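Local structure of microcin B17-processing protein McbC (Escherichia coli str. K-12 substr. MG1655, 6GRH) at residues D[104-118]-D[150-162]. The protein is an FMN-containing oxidoreductase of the nitroreductase family, needed to process the inactive microcin B17 precursor into the active peptide. Sequence-based numbering, arbitrary orientation. Where two conformers were deposited one is given.
Sequences LVNAFSSPDPGSVRR and YHYLPLSQALEPV. With FMN (flavin mononucleotide), chain O.
The Y152 ring lies against the last turn of helix 97-108, with L104 CB 4.0 Å from its centroid and only 9° off the ring normal, a CH-pi contact over the face. F108 CB meets the ring at its edge, 3.9 Å from Y152 CE2, while L104 CD1 reaches past it to L159 CD2. CG of Y152 stands anti to the backbone N (chi1 -176°), which carries the phenol to the C-terminal end of the helix. There Y152 OH donates to S109 OG at 2.6 Å, and S109 OG donates in turn to P154 O at 2.7 Å, in the carbonyl plane and on a lone pair. Strands 149-153 and 158-163 form the edge hairpin of this chain's antiparallel sheet, in the nitroreductase-family fold; A158 and L159 pair with a strand of the second subunit, extending the sheet. The hairpin turn closes with a G1 beta bulge, Q157 and A158 both facing L153. From that turn the Q157 amide extends over S109 CB. Its NE2 gives S110 O a weak bond (3.0 Å, 130° at the hydrogen), and a water bridges Q157 OE1 and S110 O. Beside the proline, R118 lays one guanidinium face over P154 CB and bonds Y120 through NH1, while L155 CD2 packs 3.5 Å from V116 O. In the conformer given, R117 NE and NH2 both donate to FMN O3P, NE at 3.1 Å; R82 and S85 of the second subunit also bind this FMN.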
# COMPACT_ATOMS: atom_id res chain seq x y z
N LEU D 104 -9.61 33.74 16.16
CA LEU D 104 -10.49 32.71 15.64
C LEU D 104 -11.46 33.26 14.60
O LEU D 104 -11.54 32.72 13.49
CB LEU D 104 -11.24 32.02 16.79
CG LEU D 104 -10.39 31.17 17.75
CD1 LEU D 104 -11.20 30.79 18.97
CD2 LEU D 104 -9.82 29.93 17.09
N VAL D 105 -12.17 34.33 14.94
CA VAL D 105 -13.20 34.89 14.03
C VAL D 105 -12.57 35.48 12.75
O VAL D 105 -13.06 35.23 11.67
CB VAL D 105 -14.16 35.90 14.70
CG1 VAL D 105 -14.88 35.24 15.87
CG2 VAL D 105 -13.46 37.19 15.11
N ASN D 106 -11.43 36.16 12.88
CA ASN D 106 -10.75 36.69 11.69
C ASN D 106 -10.12 35.64 10.79
O ASN D 106 -10.24 35.73 9.57
CB ASN D 106 -9.73 37.75 12.10
CG ASN D 106 -10.39 39.03 12.55
OD1 ASN D 106 -10.85 39.83 11.72
ND2 ASN D 106 -10.48 39.22 13.87
N ALA D 107 -9.47 34.62 11.38
CA ALA D 107 -8.84 33.56 10.59
C ALA D 107 -9.81 32.62 9.91
O ALA D 107 -9.52 32.16 8.81
CB ALA D 107 -7.86 32.74 11.44
N PHE D 108 -10.94 32.32 10.56
CA PHE D 108 -11.79 31.17 10.15
C PHE D 108 -13.26 31.48 9.85
O PHE D 108 -13.98 30.60 9.34
CB PHE D 108 -11.73 30.07 11.23
CG PHE D 108 -10.34 29.72 11.66
CD1 PHE D 108 -9.36 29.37 10.73
CD2 PHE D 108 -9.99 29.71 13.01
CE1 PHE D 108 -8.07 29.06 11.12
CE2 PHE D 108 -8.71 29.39 13.40
CZ PHE D 108 -7.74 29.06 12.47
N SER D 109 -13.70 32.71 10.14
CA SER D 109 -15.12 33.05 10.05
C SER D 109 -15.35 34.30 9.22
O SER D 109 -14.46 35.17 9.07
CB SER D 109 -15.73 33.23 11.44
OG SER D 109 -15.64 32.03 12.20
N SER D 110 -16.57 34.40 8.70
CA SER D 110 -17.01 35.59 7.99
C SER D 110 -17.24 36.72 8.98
O SER D 110 -17.66 36.48 10.13
CB SER D 110 -18.31 35.29 7.22
OG SER D 110 -18.94 36.48 6.79
N PRO D 111 -16.99 37.97 8.56
CA PRO D 111 -17.38 39.10 9.41
C PRO D 111 -18.89 39.19 9.64
O PRO D 111 -19.31 39.76 10.65
CB PRO D 111 -16.87 40.34 8.65
CG PRO D 111 -16.55 39.88 7.28
CD PRO D 111 -16.32 38.40 7.32
N ASP D 112 -19.68 38.65 8.72
CA ASP D 112 -21.13 38.58 8.83
C ASP D 112 -21.56 37.25 9.52
O ASP D 112 -21.41 36.16 8.93
CB ASP D 112 -21.72 38.66 7.41
CG ASP D 112 -23.24 38.60 7.38
OD1 ASP D 112 -23.88 38.61 8.45
OD2 ASP D 112 -23.79 38.54 6.25
N PRO D 113 -22.14 37.34 10.73
CA PRO D 113 -22.50 36.09 11.43
C PRO D 113 -23.68 35.30 10.80
O PRO D 113 -23.84 34.12 11.10
CB PRO D 113 -22.84 36.58 12.84
CG PRO D 113 -23.31 37.99 12.66
CD PRO D 113 -22.52 38.54 11.50
N GLY D 114 -24.48 35.94 9.94
CA GLY D 114 -25.53 35.25 9.18
C GLY D 114 -25.06 34.57 7.90
O GLY D 114 -25.83 33.86 7.26
N SER D 115 -23.79 34.78 7.53
CA SER D 115 -23.20 34.13 6.35
C SER D 115 -22.54 32.81 6.70
O SER D 115 -21.93 32.66 7.77
CB SER D 115 -22.15 35.04 5.71
OG SER D 115 -21.47 34.34 4.68
N VAL D 116 -22.62 31.88 5.75
CA VAL D 116 -21.90 30.61 5.83
C VAL D 116 -20.61 30.52 4.99
O VAL D 116 -20.00 29.43 4.91
CB VAL D 116 -22.82 29.42 5.48
CG1 VAL D 116 -24.08 29.47 6.35
CG2 VAL D 116 -23.15 29.38 3.98
N ARG D 117 -20.21 31.61 4.35
CA ARG D 117 -18.94 31.61 3.64
C ARG D 117 -17.81 31.79 4.67
O ARG D 117 -18.04 32.31 5.76
CB ARG D 117 -18.95 32.67 2.55
CG ARG D 117 -20.06 32.39 1.52
CD ARG D 117 -19.89 33.15 0.21
NE ARG D 117 -18.56 32.98 -0.35
CZ ARG D 117 -17.62 33.92 -0.29
NH1 ARG D 117 -17.88 35.07 0.31
NH2 ARG D 117 -16.43 33.70 -0.81
N ARG D 118 -16.64 31.25 4.36
CA ARG D 118 -15.45 31.40 5.20
C ARG D 118 -14.34 32.11 4.44
O ARG D 118 -14.36 32.15 3.21
CB ARG D 118 -14.97 30.02 5.63
CG ARG D 118 -16.04 29.20 6.30
CD ARG D 118 -15.45 27.91 6.85
NE ARG D 118 -16.50 26.92 7.00
CZ ARG D 118 -16.41 25.80 7.70
NH1 ARG D 118 -15.29 25.46 8.33
NH2 ARG D 118 -17.47 25.00 7.74
N TYR D 150 -11.10 23.07 23.42
CA TYR D 150 -12.36 23.50 22.86
C TYR D 150 -12.33 23.19 21.38
O TYR D 150 -11.25 23.02 20.82
CB TYR D 150 -12.56 25.02 23.04
CG TYR D 150 -12.67 25.50 24.46
CD1 TYR D 150 -11.53 25.86 25.19
CD2 TYR D 150 -13.90 25.63 25.07
CE1 TYR D 150 -11.62 26.32 26.49
CE2 TYR D 150 -14.00 26.08 26.38
CZ TYR D 150 -12.87 26.43 27.08
OH TYR D 150 -12.99 26.85 28.38
N HIS D 151 -13.50 23.11 20.76
CA HIS D 151 -13.62 22.96 19.33
C HIS D 151 -14.26 24.24 18.80
O HIS D 151 -15.31 24.63 19.27
CB HIS D 151 -14.45 21.72 19.08
CG HIS D 151 -14.87 21.52 17.66
ND1 HIS D 151 -16.15 21.14 17.32
CD2 HIS D 151 -14.19 21.63 16.50
CE1 HIS D 151 -16.24 21.02 16.01
NE2 HIS D 151 -15.06 21.30 15.49
N TYR D 152 -13.61 24.92 17.84
CA TYR D 152 -14.16 26.13 17.25
C TYR D 152 -15.16 25.78 16.15
O TYR D 152 -14.82 25.03 15.24
CB TYR D 152 -13.07 27.06 16.70
CG TYR D 152 -13.65 28.37 16.17
CD1 TYR D 152 -14.41 29.19 16.99
CD2 TYR D 152 -13.48 28.76 14.85
CE1 TYR D 152 -14.95 30.37 16.54
CE2 TYR D 152 -14.02 29.95 14.37
CZ TYR D 152 -14.76 30.76 15.22
OH TYR D 152 -15.32 31.94 14.78
N LEU D 153 -16.37 26.35 16.24
CA LEU D 153 -17.42 26.19 15.24
C LEU D 153 -17.42 27.46 14.40
O LEU D 153 -17.93 28.49 14.85
CB LEU D 153 -18.78 25.95 15.91
CG LEU D 153 -18.91 24.75 16.85
CD1 LEU D 153 -20.27 24.75 17.54
CD2 LEU D 153 -18.70 23.43 16.10
N PRO D 154 -16.84 27.40 13.18
CA PRO D 154 -16.63 28.64 12.43
C PRO D 154 -17.86 29.35 11.86
O PRO D 154 -17.80 30.54 11.58
CB PRO D 154 -15.70 28.22 11.29
CG PRO D 154 -15.36 26.78 11.55
CD PRO D 154 -16.46 26.22 12.39
N LEU D 155 -18.96 28.62 11.68
CA LEU D 155 -20.20 29.20 11.17
C LEU D 155 -21.04 29.72 12.31
O LEU D 155 -21.56 30.82 12.21
CB LEU D 155 -20.97 28.18 10.32
CG LEU D 155 -20.17 27.64 9.12
CD1 LEU D 155 -21.03 26.73 8.26
CD2 LEU D 155 -19.61 28.79 8.30
N SER D 156 -21.15 28.96 13.41
CA SER D 156 -21.83 29.45 14.62
C SER D 156 -21.02 30.56 15.33
O SER D 156 -21.60 31.37 16.06
CB SER D 156 -22.05 28.30 15.62
OG SER D 156 -22.80 27.24 15.07
N GLN D 157 -19.70 30.58 15.12
CA GLN D 157 -18.79 31.52 15.79
C GLN D 157 -18.89 31.31 17.30
O GLN D 157 -19.32 32.18 18.05
CB GLN D 157 -19.02 32.97 15.35
CG GLN D 157 -18.83 33.11 13.84
CD GLN D 157 -18.75 34.53 13.33
OE1 GLN D 157 -18.24 35.42 14.01
NE2 GLN D 157 -19.21 34.74 12.09
N ALA D 158 -18.54 30.09 17.69
CA ALA D 158 -18.73 29.63 19.05
C ALA D 158 -17.71 28.55 19.37
O ALA D 158 -17.13 27.94 18.47
CB ALA D 158 -20.15 29.12 19.24
N LEU D 159 -17.48 28.34 20.66
CA LEU D 159 -16.54 27.33 21.11
C LEU D 159 -17.36 26.26 21.82
O LEU D 159 -18.20 26.57 22.67
CB LEU D 159 -15.52 27.92 22.08
CG LEU D 159 -14.46 28.88 21.57
CD1 LEU D 159 -13.76 29.55 22.74
CD2 LEU D 159 -13.45 28.15 20.71
N GLU D 160 -17.09 25.00 21.47
CA GLU D 160 -17.69 23.83 22.10
C GLU D 160 -16.67 23.21 23.09
O GLU D 160 -15.53 22.99 22.71
CB GLU D 160 -18.03 22.87 20.97
CG GLU D 160 -18.78 21.61 21.32
CD GLU D 160 -19.02 20.72 20.09
OE1 GLU D 160 -18.20 20.71 19.13
OE2 GLU D 160 -20.05 20.01 20.10
N PRO D 161 -17.05 22.97 24.37
CA PRO D 161 -16.12 22.33 25.28
C PRO D 161 -15.77 20.91 24.86
O PRO D 161 -16.64 20.16 24.47
CB PRO D 161 -16.89 22.30 26.60
CG PRO D 161 -17.76 23.49 26.53
CD PRO D 161 -18.20 23.54 25.10
N VAL D 162 -14.49 20.56 24.92
CA VAL D 162 -14.01 19.24 24.50
C VAL D 162 -13.38 18.43 25.63
O VAL D 162 -13.72 17.25 25.77
CB VAL D 162 -13.06 19.37 23.30
CG1 VAL D 162 -12.36 18.05 22.97
CG2 VAL D 162 -13.84 19.87 22.09
N1 FMN O . -14.45 24.67 -7.76
C2 FMN O . -14.83 24.11 -8.94
O2 FMN O . -15.78 24.64 -9.55
N3 FMN O . -14.21 23.02 -9.47
C4 FMN O . -13.17 22.42 -8.85
O4 FMN O . -12.60 21.42 -9.35
C4A FMN O . -12.71 22.96 -7.55
N5 FMN O . -11.68 22.41 -6.85
C5A FMN O . -11.27 22.94 -5.67
C6 FMN O . -10.21 22.35 -5.00
C7 FMN O . -9.76 22.85 -3.78
C7M FMN O . -8.60 22.19 -3.07
C8 FMN O . -10.41 24.05 -3.19
C8M FMN O . -9.93 24.61 -1.88
C9 FMN O . -11.48 24.65 -3.86
C9A FMN O . -11.95 24.14 -5.09
N10 FMN O . -13.03 24.73 -5.80
C10 FMN O . -13.43 24.15 -7.03
C1' FMN O . -13.75 25.92 -5.31
C2' FMN O . -14.79 25.51 -4.30
O2' FMN O . -15.86 24.81 -4.97
C3' FMN O . -15.27 26.74 -3.52
O3' FMN O . -14.21 27.26 -2.72
C4' FMN O . -16.47 26.45 -2.62
O4' FMN O . -17.58 26.04 -3.43
C5' FMN O . -16.93 27.65 -1.80
O5' FMN O . -17.24 28.73 -2.68
P FMN O . -16.49 30.14 -2.56
O1P FMN O . -15.02 29.88 -2.79
O2P FMN O . -17.12 30.96 -3.67
O3P FMN O . -16.87 30.57 -1.17
O HOH W 1 -18.39 32.14 9.21
O HOH W 2 -16.73 37.10 12.51
O HOH W 3 -23.33 32.54 13.43
O HOH W 4 -20.74 32.81 10.29